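Local coordinates for Lin0012 protein (Listeria innocua, PDB 3K17) that probably transfers a phosphate from ATP to phosphomevalonate, as a GHMP-family kinase of the mevalonate route to isopentenyl diphosphate, at residues 10-15 against 32-37; 120-125 against 165-170; 215-220 against 347-352. All coordinates share one frame; numbering follows the deposited sequence.

Contact 1: 10-15 against 32-37; sequences KIPGKL and LTAVNR
L15 and T33 form a hydrogen-bonded antiparallel pair, L15 N to T33 O at 3.0 Å and T33 N to L15 O at 3.1 Å, in a twisted hairpin whose short strand axes run at 137° to each other. K14 and A34 follow as a non-hydrogen-bonded pair. Past them the second strand turns a corner at N36, and G13 reaches both sides of the bend: its N donates to R37 O at 2.8 Å, while its O accepts from V35 N, which stands well above the carbonyl plane. A residue without a side chain suits this place, because a beta carbon on G13 would point to the face on which V35 lies and come tight against V35 CG2. The other methyl of V35, CG1, sits beside its own backbone N and meets L15 CD1 at 3.5 Å, the two branched chains crossing at about a right angle. The rigid ring of P12 rests with CG 3.7 Å from A34 CB, a small group that lets the ring settle close. K14 bends at chi2 (92°), and its CD touches L32 CD2 at 3.8 Å. T33 satisfies its hydroxyl within its own strand, OG1 donating to A34 O. Strand 29-35 pairs along its other edge with strand 172-176, so the hairpin lies inside the large mixed sheet. Helix 162-169 packs against the K14 and L32 side, where both residues lean on S166, and helix 119-135 is met through I11, which turns from the second strand onto A122 and V125.

Contact 2: 120-125 against 165-170; sequences SAAATV and ASCMYG
C167 drives its sulphur into the shallow hollow left by A121 and A122, where helices 119-135 and 162-169 pass each other at -44° with their short axes 8.8 Å apart. SG lies against the backbone of the first helix, 3.8 Å from A122 N, and has the methyl carbon A122 CB at 4.0 Å. The neighbouring methyl, A121 CB, is 4.1 Å from C167 SG. Two alanines in succession give the sulphur a low surface to lie on, and cysteine is short enough to fit. The rotation about CA-CB (chi1 -65°) puts SG beside the backbone N of C167. The next bump is V125, one turn further along, which comes the other way and forks over the junction of C167 and M168. Its CG2 meets C167 CB at 4.0 Å, while CG1 rests on the backbone at M168 CA, 3.7 Å off. The branching at the beta carbon lets one residue touch both C167 and M168. M168, modelled as selenomethionine, starts out to one side, then bends at chi2 and again at chi3 (77°), and its SE and CE curl round V125 CG1, each 4.0 Å from it. I11 of strand 7-18 touches A122, V125 and C167, closing the seam on the sheet side. The helix of A121 and A122 follows a glycine- and serine-rich turn consistent with the phosphate-binding loop of GHMP kinases. T124, in the same helix, folds its hydroxyl back onto S120 O. Everything that meets across the seam is a methyl, methylene, sulphur or selenium group or backbone, so the fit rests on shape and dispersion in a buried setting, and polarity plays little part in this stretch of the helix pair.

Contact 3: 215-220 against 347-352; sequences FSVGWT and LPFHTG
Just beyond the edge strand 345-346 of the four-stranded antiparallel sheet, the chain still pairs with the inner strand 214-219, with V217 and L347 as the first tie. L347 N donates to V217 O at 2.9 Å in a nearly straight bond, the N-H...O angle being 172°. One step on, direct pairing is replaced by a water that accepts from V217 N and donates to L347 O, so the departing loop stays joined to the strand although it has begun to peel away. The side chain of V217 sits between two loop residues: CG1, anti to the backbone N (chi1 -178°), faces L347 CB at 4.0 Å, and CG2 meets F349 CB at 3.8 Å. A valine spreads its two methyls just widely enough to touch both. L347 also extends CD1 to W219 CB, 4.2 Å away. In the sheet, strand 214-219 lies between strands 321-326 and 345-346, and the loop carries the chain from this second sheet of the kinase back to the large mixed one. F349 marks the crossing. The edge of F215 is directed at its face in a T-shaped pair, with centroids 4.8 Å apart and planes at 67°; F215 CD2 stands 3.5 Å above the plane of the F349 ring, over its centre. Such a pair sets ring hydrogens against pi electrons, and two apolar rings suit a contact made of ring and aliphatic carbon. F215 has a further edge-to-face partner in W172, while F349 also lies on T33 and V35 of strand 29-35, and the backbone N of H350 beyond it donates to N36 OD1.

In the fold
Contacts 1, 2 and 3 come in series along the chain, each closing before the next opens. Contact 1, in the mixed sheet, touches both of the others: its centre is about 8 Å from that of contact 2 and about 10 Å from that of contact 3. The centres of contacts 2 and 3 are about 17 Å apart, and these two do not touch. P12 and I11 pack on C167 of helix 162-169, and I11 also meets A122 and V125 of helix 119-135, while N36, R37 and A34 meet the backbone of 347-352. The early hairpin thus lies between the helical layer and the second sheet and touches both.

Contact 1: 10-15 against 32-37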
ATOM      1  N   LYS A  10       6.984   5.371 -41.965  1.00 19.39           N
ATOM      2  CA  LYS A  10       7.644   6.601 -41.564  1.00 19.89           C
ATOM      3  C   LYS A  10       6.592   7.668 -41.349  1.00 18.29           C
ATOM      4  O   LYS A  10       5.868   8.038 -42.276  1.00 19.24           O
ATOM      5  CB  LYS A  10       8.645   7.069 -42.622  1.00 22.57           C
ATOM      6  CG  LYS A  10       9.720   6.047 -42.939  1.00 28.16           C
ATOM      7  CD  LYS A  10      10.713   6.574 -43.967  1.00 32.25           C
ATOM      8  CE  LYS A  10      11.954   7.133 -43.303  1.00 35.84           C
ATOM      9  NZ  LYS A  10      12.701   6.067 -42.561  1.00 37.45           N
ATOM     10  N   ILE A  11       6.515   8.146 -40.111  1.00 16.13           N
ATOM     11  CA  ILE A  11       5.565   9.175 -39.725  1.00 14.51           C
ATOM     12  C   ILE A  11       6.327  10.463 -39.470  1.00 16.76           C
ATOM     13  O   ILE A  11       7.289  10.506 -38.674  1.00 14.58           O
ATOM     14  CB  ILE A  11       4.798   8.781 -38.441  1.00 13.83           C
ATOM     15  CG1 ILE A  11       4.115   7.425 -38.638  1.00 14.51           C
ATOM     16  CG2 ILE A  11       3.773   9.843 -38.101  1.00 13.35           C
ATOM     17  CD1 ILE A  11       3.199   7.348 -39.880  1.00 13.79           C
ATOM     18  N   PRO A  12       5.914  11.541 -40.146  1.00 15.50           N
ATOM     19  CA  PRO A  12       6.567  12.839 -39.991  1.00 15.83           C
ATOM     20  C   PRO A  12       6.192  13.504 -38.673  1.00 16.85           C
ATOM     21  O   PRO A  12       5.131  13.225 -38.111  1.00 17.21           O
ATOM     22  CB  PRO A  12       6.044  13.620 -41.192  1.00 16.62           C
ATOM     23  CG  PRO A  12       4.617  13.119 -41.287  1.00 14.48           C
ATOM     24  CD  PRO A  12       4.782  11.620 -41.091  1.00 12.76           C
ATOM     25  N   GLY A  13       7.078  14.368 -38.185  1.00 15.12           N
ATOM     26  CA  GLY A  13       6.816  15.107 -36.965  1.00 14.58           C
ATOM     27  C   GLY A  13       5.869  16.240 -37.329  1.00 15.50           C
ATOM     28  O   GLY A  13       5.529  16.402 -38.502  1.00 12.87           O
ATOM     29  N   LYS A  14       5.459  17.036 -36.348  1.00 14.28           N
ATOM     30  CA  LYS A  14       4.517  18.120 -36.608  1.00 16.28           C
ATOM     31  C   LYS A  14       4.921  19.434 -35.966  1.00 17.46           C
ATOM     32  O   LYS A  14       5.682  19.467 -35.004  1.00 16.11           O
ATOM     33  CB  LYS A  14       3.130  17.738 -36.082  1.00 15.33           C
ATOM     34  CG  LYS A  14       3.061  17.668 -34.538  1.00 15.46           C
ATOM     35  CD  LYS A  14       2.617  18.998 -33.903  1.00 15.11           C
ATOM     36  CE  LYS A  14       3.087  19.138 -32.451  1.00 15.67           C
ATOM     37  NZ  LYS A  14       4.551  19.483 -32.387  1.00 19.05           N
ATOM     38  N   LEU A  15       4.370  20.512 -36.504  1.00 17.11           N
ATOM     39  CA  LEU A  15       4.612  21.849 -35.996  1.00 16.31           C
ATOM     40  C   LEU A  15       3.345  22.672 -36.136  1.00 18.36           C
ATOM     41  O   LEU A  15       2.811  22.806 -37.240  1.00 17.21           O
ATOM     42  CB  LEU A  15       5.737  22.534 -36.782  1.00 18.08           C
ATOM     43  CG  LEU A  15       7.174  22.183 -36.384  1.00 18.77           C
ATOM     44  CD1 LEU A  15       8.153  22.844 -37.337  1.00 19.44           C
ATOM     45  CD2 LEU A  15       7.420  22.647 -34.940  1.00 16.83           C
ATOM     46  N   LEU A  32      -1.388  23.395 -39.233  1.00 16.05           N
ATOM     47  CA  LEU A  32      -0.186  22.641 -38.883  1.00 17.14           C
ATOM     48  C   LEU A  32       0.491  22.123 -40.126  1.00 16.92           C
ATOM     49  O   LEU A  32      -0.143  21.947 -41.167  1.00 17.31           O
ATOM     50  CB  LEU A  32      -0.499  21.423 -38.004  1.00 15.03           C
ATOM     51  CG  LEU A  32      -1.144  21.558 -36.625  1.00 13.41           C
ATOM     52  CD1 LEU A  32      -2.611  21.153 -36.716  1.00 11.18           C
ATOM     53  CD2 LEU A  32      -0.401  20.637 -35.634  1.00 15.51           C
ATOM     54  N   THR A  33       1.791  21.892 -40.016  1.00 15.45           N
ATOM     55  CA  THR A  33       2.528  21.312 -41.112  1.00 14.71           C
ATOM     56  C   THR A  33       3.339  20.158 -40.546  1.00 16.81           C
ATOM     57  O   THR A  33       3.823  20.223 -39.411  1.00 17.45           O
ATOM     58  CB  THR A  33       3.498  22.308 -41.792  1.00 14.08           C
ATOM     59  OG1 THR A  33       4.199  21.623 -42.841  1.00 15.09           O
ATOM     60  CG2 THR A  33       4.530  22.838 -40.802  1.00 15.56           C
ATOM     61  N   ALA A  34       3.457  19.089 -41.322  1.00 17.08           N
ATOM     62  CA  ALA A  34       4.261  17.952 -40.911  1.00 17.86           C
ATOM     63  C   ALA A  34       5.680  18.347 -41.321  1.00 16.62           C
ATOM     64  O   ALA A  34       5.855  19.198 -42.202  1.00 16.66           O
ATOM     65  CB  ALA A  34       3.811  16.696 -41.643  1.00 15.13           C
ATOM     66  N   VAL A  35       6.692  17.756 -40.692  1.00 16.65           N
ATOM     67  CA  VAL A  35       8.072  18.102 -41.024  1.00 16.20           C
ATOM     68  C   VAL A  35       8.854  16.908 -41.559  1.00 16.72           C
ATOM     69  O   VAL A  35       8.477  15.753 -41.354  1.00 13.92           O
ATOM     70  CB  VAL A  35       8.826  18.694 -39.793  1.00 18.70           C
ATOM     71  CG1 VAL A  35       8.017  19.829 -39.174  1.00 17.31           C
ATOM     72  CG2 VAL A  35       9.068  17.614 -38.762  1.00 20.15           C
ATOM     73  N   ASN A  36       9.954  17.210 -42.239  1.00 15.44           N
ATOM     74  CA  ASN A  36      10.821  16.206 -42.831  1.00 16.31           C
ATOM     75  C   ASN A  36      11.730  15.477 -41.824  1.00 18.45           C
ATOM     76  O   ASN A  36      12.905  15.227 -42.102  1.00 16.80           O
ATOM     77  CB  ASN A  36      11.666  16.869 -43.925  1.00 16.56           C
ATOM     78  CG  ASN A  36      12.465  18.051 -43.407  1.00 17.63           C
ATOM     79  OD1 ASN A  36      11.936  18.921 -42.712  1.00 18.31           O
ATOM     80  ND2 ASN A  36      13.744  18.093 -43.748  1.00 23.18           N
ATOM     81  N   ARG A  37      11.179  15.139 -40.660  1.00 17.04           N
ATOM     82  CA  ARG A  37      11.911  14.411 -39.613  1.00 17.47           C
ATOM     83  C   ARG A  37      10.908  13.363 -39.168  1.00 17.36           C
ATOM     84  O   ARG A  37       9.756  13.677 -38.864  1.00 17.80           O
ATOM     85  CB  ARG A  37      12.324  15.364 -38.491  1.00 16.57           C
ATOM     86  CG  ARG A  37      13.367  16.367 -38.997  1.00 18.36           C
ATOM     87  CD  ARG A  37      13.616  17.552 -38.078  1.00 17.88           C
ATOM     88  NE  ARG A  37      14.350  18.575 -38.819  1.00 20.86           N
ATOM     89  CZ  ARG A  37      15.639  18.503 -39.138  1.00 20.01           C
ATOM     90  NH1 ARG A  37      16.368  17.458 -38.762  1.00 21.09           N
ATOM     91  NH2 ARG A  37      16.185  19.447 -39.894  1.00 19.00           N
TER

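Contact 2: 120-125 against 165-170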
ATOM      1  N   SER A 120       4.993  11.965 -29.105  1.00 13.74           N
ATOM      2  CA  SER A 120       3.941  11.037 -28.692  1.00 13.69           C
ATOM      3  C   SER A 120       2.897  10.792 -29.784  1.00 12.92           C
ATOM      4  O   SER A 120       2.461   9.661 -29.996  1.00 13.50           O
ATOM      5  CB  SER A 120       3.260  11.525 -27.396  1.00 15.18           C
ATOM      6  OG  SER A 120       2.597  12.778 -27.567  1.00 15.23           O
ATOM      7  N   ALA A 121       2.498  11.845 -30.481  1.00 13.78           N
ATOM      8  CA  ALA A 121       1.515  11.698 -31.550  1.00 13.20           C
ATOM      9  C   ALA A 121       2.100  10.863 -32.692  1.00 11.95           C
ATOM     10  O   ALA A 121       1.459   9.937 -33.191  1.00 13.42           O
ATOM     11  CB  ALA A 121       1.105  13.064 -32.066  1.00 12.08           C
ATOM     12  N   ALA A 122       3.327  11.184 -33.096  1.00 12.45           N
ATOM     13  CA  ALA A 122       3.962  10.468 -34.197  1.00 12.24           C
ATOM     14  C   ALA A 122       4.105   8.978 -33.917  1.00 12.53           C
ATOM     15  O   ALA A 122       3.902   8.140 -34.805  1.00 12.59           O
ATOM     16  CB  ALA A 122       5.318  11.080 -34.507  1.00 11.47           C
ATOM     17  N   ALA A 123       4.453   8.641 -32.682  1.00 13.53           N
ATOM     18  CA  ALA A 123       4.609   7.241 -32.312  1.00 12.42           C
ATOM     19  C   ALA A 123       3.250   6.549 -32.372  1.00 11.92           C
ATOM     20  O   ALA A 123       3.119   5.432 -32.886  1.00 11.76           O
ATOM     21  CB  ALA A 123       5.203   7.133 -30.897  1.00 14.83           C
ATOM     22  N   THR A 124       2.238   7.212 -31.828  1.00 13.15           N
ATOM     23  CA  THR A 124       0.890   6.664 -31.835  1.00 12.32           C
ATOM     24  C   THR A 124       0.442   6.385 -33.285  1.00 14.17           C
ATOM     25  O   THR A 124      -0.049   5.300 -33.608  1.00 13.27           O
ATOM     26  CB  THR A 124      -0.094   7.648 -31.182  1.00 13.02           C
ATOM     27  OG1 THR A 124       0.293   7.873 -29.823  1.00 14.12           O
ATOM     28  CG2 THR A 124      -1.510   7.087 -31.204  1.00 10.08           C
ATOM     29  N   VAL A 125       0.621   7.374 -34.148  1.00 13.84           N
ATOM     30  CA  VAL A 125       0.232   7.248 -35.556  1.00 13.51           C
ATOM     31  C   VAL A 125       1.022   6.147 -36.268  1.00 15.45           C
ATOM     32  O   VAL A 125       0.479   5.452 -37.127  1.00 16.83           O
ATOM     33  CB  VAL A 125       0.410   8.606 -36.297  1.00 13.48           C
ATOM     34  CG1 VAL A 125       0.264   8.433 -37.812  1.00 13.74           C
ATOM     35  CG2 VAL A 125      -0.642   9.598 -35.794  1.00 11.49           C
ATOM     36  N   ALA A 165      -3.468  14.543 -36.070  1.00 14.43           N
ATOM     37  CA  ALA A 165      -3.943  14.789 -37.436  1.00 16.16           C
ATOM     38  C   ALA A 165      -2.800  15.087 -38.401  1.00 16.12           C
ATOM     39  O   ALA A 165      -2.721  14.513 -39.492  1.00 17.70           O
ATOM     40  CB  ALA A 165      -4.941  15.950 -37.441  1.00 12.74           C
ATOM     41  N   SER A 166      -1.916  15.988 -37.985  1.00 15.82           N
ATOM     42  CA  SER A 166      -0.789  16.384 -38.805  1.00 14.53           C
ATOM     43  C   SER A 166       0.145  15.220 -39.103  1.00 16.18           C
ATOM     44  O   SER A 166       0.584  15.058 -40.240  1.00 15.33           O
ATOM     45  CB  SER A 166      -0.027  17.523 -38.122  1.00 14.78           C
ATOM     46  OG  SER A 166       1.112  17.889 -38.877  1.00 13.04           O
ATOM     47  N   CYS A 167       0.456  14.407 -38.088  1.00 14.94           N
ATOM     48  CA  CYS A 167       1.342  13.257 -38.285  1.00 14.28           C
ATOM     49  C   CYS A 167       0.706  12.216 -39.215  1.00 15.15           C
ATOM     50  O   CYS A 167       1.385  11.604 -40.041  1.00 15.95           O
ATOM     51  CB  CYS A 167       1.671  12.607 -36.935  1.00 12.98           C
ATOM     52  SG  CYS A 167       2.635  13.693 -35.847  1.00 16.00           S
HETATM   53  N   MSE A 168      -0.600  12.035 -39.078  1.00 15.76           N
HETATM   54  CA  MSE A 168      -1.343  11.071 -39.891  1.00 18.61           C
HETATM   55  C   MSE A 168      -1.502  11.502 -41.360  1.00 18.23           C
HETATM   56  O   MSE A 168      -1.263  10.712 -42.274  1.00 18.42           O
HETATM   57  CB  MSE A 168      -2.725  10.856 -39.267  1.00 21.40           C
HETATM   58  CG  MSE A 168      -3.666   9.948 -40.043  1.00 28.51           C
HETATM   59 SE   MSE A 168      -3.099   8.108 -40.006  1.00 44.19          SE
HETATM   60  CE  MSE A 168      -3.684   7.677 -38.192  1.00 33.33           C
ATOM     61  N   TYR A 169      -1.888  12.757 -41.568  1.00 17.63           N
ATOM     62  CA  TYR A 169      -2.139  13.296 -42.909  1.00 20.18           C
ATOM     63  C   TYR A 169      -0.936  13.833 -43.674  1.00 20.38           C
ATOM     64  O   TYR A 169      -0.943  13.840 -44.905  1.00 20.66           O
ATOM     65  CB  TYR A 169      -3.209  14.397 -42.836  1.00 18.17           C
ATOM     66  CG  TYR A 169      -4.607  13.869 -42.636  1.00 21.34           C
ATOM     67  CD1 TYR A 169      -4.944  13.147 -41.493  1.00 22.92           C
ATOM     68  CD2 TYR A 169      -5.582  14.040 -43.618  1.00 22.90           C
ATOM     69  CE1 TYR A 169      -6.214  12.600 -41.335  1.00 24.06           C
ATOM     70  CE2 TYR A 169      -6.854  13.501 -43.471  1.00 22.73           C
ATOM     71  CZ  TYR A 169      -7.164  12.780 -42.334  1.00 24.62           C
ATOM     72  OH  TYR A 169      -8.412  12.218 -42.200  1.00 24.55           O
ATOM     73  N   GLY A 170       0.096  14.274 -42.961  1.00 18.81           N
ATOM     74  CA  GLY A 170       1.256  14.830 -43.640  1.00 15.79           C
ATOM     75  C   GLY A 170       0.901  16.184 -44.245  1.00 15.31           C
ATOM     76  O   GLY A 170      -0.194  16.706 -44.026  1.00 13.83           O
TER

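Contact 3: 215-220 against 347-352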
ATOM      1  N   PHE A 215       9.570  28.769 -45.416  1.00 22.65           N
ATOM      2  CA  PHE A 215       9.259  28.433 -44.025  1.00 21.40           C
ATOM      3  C   PHE A 215      10.550  28.040 -43.296  1.00 22.44           C
ATOM      4  O   PHE A 215      11.267  27.138 -43.732  1.00 23.30           O
ATOM      5  CB  PHE A 215       8.278  27.262 -43.986  1.00 18.47           C
ATOM      6  CG  PHE A 215       7.714  26.973 -42.620  1.00 19.26           C
ATOM      7  CD1 PHE A 215       6.878  27.890 -41.989  1.00 15.08           C
ATOM      8  CD2 PHE A 215       7.968  25.755 -41.993  1.00 18.94           C
ATOM      9  CE1 PHE A 215       6.296  27.593 -40.760  1.00 17.67           C
ATOM     10  CE2 PHE A 215       7.390  25.449 -40.761  1.00 15.82           C
ATOM     11  CZ  PHE A 215       6.553  26.365 -40.145  1.00 16.33           C
ATOM     12  N   SER A 216      10.841  28.711 -42.187  1.00 21.06           N
ATOM     13  CA  SER A 216      12.046  28.414 -41.421  1.00 21.25           C
ATOM     14  C   SER A 216      11.720  27.857 -40.034  1.00 19.91           C
ATOM     15  O   SER A 216      10.801  28.333 -39.368  1.00 20.83           O
ATOM     16  CB  SER A 216      12.903  29.677 -41.284  1.00 20.93           C
ATOM     17  OG  SER A 216      13.407  30.089 -42.544  1.00 22.36           O
ATOM     18  N   VAL A 217      12.475  26.845 -39.613  1.00 18.88           N
ATOM     19  CA  VAL A 217      12.273  26.219 -38.306  1.00 18.01           C
ATOM     20  C   VAL A 217      13.514  26.401 -37.430  1.00 17.72           C
ATOM     21  O   VAL A 217      14.627  26.093 -37.849  1.00 16.42           O
ATOM     22  CB  VAL A 217      11.980  24.700 -38.449  1.00 18.70           C
ATOM     23  CG1 VAL A 217      11.726  24.074 -37.073  1.00 17.23           C
ATOM     24  CG2 VAL A 217      10.772  24.488 -39.360  1.00 16.31           C
ATOM     25  N   GLY A 218      13.317  26.920 -36.223  1.00 18.65           N
ATOM     26  CA  GLY A 218      14.437  27.128 -35.316  1.00 18.19           C
ATOM     27  C   GLY A 218      14.188  26.563 -33.922  1.00 17.67           C
ATOM     28  O   GLY A 218      13.231  26.946 -33.261  1.00 18.36           O
ATOM     29  N   TRP A 219      15.051  25.653 -33.479  1.00 17.22           N
ATOM     30  CA  TRP A 219      14.925  25.037 -32.155  1.00 16.59           C
ATOM     31  C   TRP A 219      15.627  25.897 -31.105  1.00 16.33           C
ATOM     32  O   TRP A 219      16.814  26.190 -31.227  1.00 17.80           O
ATOM     33  CB  TRP A 219      15.538  23.635 -32.172  1.00 14.38           C
ATOM     34  CG  TRP A 219      15.396  22.897 -30.873  1.00 13.60           C
ATOM     35  CD1 TRP A 219      14.241  22.669 -30.181  1.00 11.19           C
ATOM     36  CD2 TRP A 219      16.436  22.214 -30.159  1.00 14.61           C
ATOM     37  NE1 TRP A 219      14.496  21.881 -29.085  1.00 15.30           N
ATOM     38  CE2 TRP A 219      15.836  21.582 -29.048  1.00 13.82           C
ATOM     39  CE3 TRP A 219      17.821  22.062 -30.357  1.00 16.90           C
ATOM     40  CZ2 TRP A 219      16.567  20.811 -28.129  1.00 14.22           C
ATOM     41  CZ3 TRP A 219      18.554  21.290 -29.439  1.00 14.78           C
ATOM     42  CH2 TRP A 219      17.919  20.672 -28.342  1.00 13.29           C
ATOM     43  N   THR A 220      14.894  26.293 -30.072  1.00 18.30           N
ATOM     44  CA  THR A 220      15.453  27.140 -29.030  1.00 20.00           C
ATOM     45  C   THR A 220      16.350  26.381 -28.065  1.00 21.24           C
ATOM     46  O   THR A 220      16.967  26.989 -27.189  1.00 21.81           O
ATOM     47  CB  THR A 220      14.349  27.824 -28.211  1.00 20.37           C
ATOM     48  OG1 THR A 220      13.610  26.829 -27.496  1.00 21.71           O
ATOM     49  CG2 THR A 220      13.412  28.603 -29.120  1.00 20.98           C
ATOM     50  N   LEU A 347      16.663  24.008 -38.216  1.00 19.13           N
ATOM     51  CA  LEU A 347      16.277  22.661 -38.619  1.00 19.41           C
ATOM     52  C   LEU A 347      15.790  22.726 -40.075  1.00 20.27           C
ATOM     53  O   LEU A 347      14.618  23.030 -40.337  1.00 19.00           O
ATOM     54  CB  LEU A 347      15.162  22.111 -37.706  1.00 20.14           C
ATOM     55  CG  LEU A 347      15.469  21.996 -36.203  1.00 22.96           C
ATOM     56  CD1 LEU A 347      14.309  21.303 -35.478  1.00 21.27           C
ATOM     57  CD2 LEU A 347      16.748  21.201 -35.996  1.00 22.34           C
ATOM     58  N   PRO A 348      16.697  22.482 -41.043  1.00 19.61           N
ATOM     59  CA  PRO A 348      16.349  22.509 -42.472  1.00 20.21           C
ATOM     60  C   PRO A 348      14.981  21.858 -42.687  1.00 21.63           C
ATOM     61  O   PRO A 348      14.745  20.725 -42.271  1.00 20.36           O
ATOM     62  CB  PRO A 348      17.494  21.733 -43.110  1.00 21.19           C
ATOM     63  CG  PRO A 348      18.683  22.202 -42.264  1.00 17.95           C
ATOM     64  CD  PRO A 348      18.128  22.163 -40.849  1.00 19.32           C
ATOM     65  N   PHE A 349      14.089  22.580 -43.353  1.00 21.54           N
ATOM     66  CA  PHE A 349      12.727  22.113 -43.544  1.00 20.26           C
ATOM     67  C   PHE A 349      12.184  21.954 -44.959  1.00 21.31           C
ATOM     68  O   PHE A 349      12.537  22.684 -45.873  1.00 21.24           O
ATOM     69  CB  PHE A 349      11.784  23.064 -42.785  1.00 18.77           C
ATOM     70  CG  PHE A 349      10.312  22.872 -43.102  1.00 20.48           C
ATOM     71  CD1 PHE A 349       9.502  22.093 -42.277  1.00 19.02           C
ATOM     72  CD2 PHE A 349       9.741  23.466 -44.228  1.00 20.82           C
ATOM     73  CE1 PHE A 349       8.151  21.906 -42.568  1.00 19.15           C
ATOM     74  CE2 PHE A 349       8.382  23.285 -44.530  1.00 19.69           C
ATOM     75  CZ  PHE A 349       7.589  22.504 -43.699  1.00 20.36           C
ATOM     76  N   HIS A 350      11.323  20.956 -45.101  1.00 23.25           N
ATOM     77  CA  HIS A 350      10.550  20.706 -46.307  1.00 25.71           C
ATOM     78  C   HIS A 350       9.403  19.836 -45.798  1.00 25.08           C
ATOM     79  O   HIS A 350       9.575  19.024 -44.882  1.00 23.36           O
ATOM     80  CB  HIS A 350      11.349  20.108 -47.505  1.00 27.78           C
ATOM     81  CG  HIS A 350      12.024  18.796 -47.256  1.00 29.91           C
ATOM     82  ND1 HIS A 350      13.336  18.704 -46.842  1.00 33.21           N
ATOM     83  CD2 HIS A 350      11.607  17.525 -47.466  1.00 31.93           C
ATOM     84  CE1 HIS A 350      13.698  17.432 -46.811  1.00 30.39           C
ATOM     85  NE2 HIS A 350      12.668  16.697 -47.185  1.00 29.76           N
ATOM     86  N   THR A 351       8.213  20.077 -46.331  1.00 23.72           N
ATOM     87  CA  THR A 351       7.011  19.378 -45.893  1.00 22.85           C
ATOM     88  C   THR A 351       7.135  17.875 -45.712  1.00 21.59           C
ATOM     89  O   THR A 351       7.562  17.167 -46.616  1.00 20.21           O
ATOM     90  CB  THR A 351       5.845  19.674 -46.855  1.00 25.03           C
ATOM     91  OG1 THR A 351       5.794  21.084 -47.112  1.00 24.05           O
ATOM     92  CG2 THR A 351       4.523  19.246 -46.228  1.00 23.78           C
ATOM     93  N   GLY A 352       6.754  17.386 -44.530  1.00 21.63           N
ATOM     94  CA  GLY A 352       6.828  15.955 -44.271  1.00 19.77           C
ATOM     95  C   GLY A 352       5.672  15.179 -44.892  1.00 19.73           C
ATOM     96  O   GLY A 352       4.570  15.705 -45.035  1.00 20.67           O
TER
HETATM   97  O   HOH W   1      13.928  25.485 -41.534  1.00 21.78           O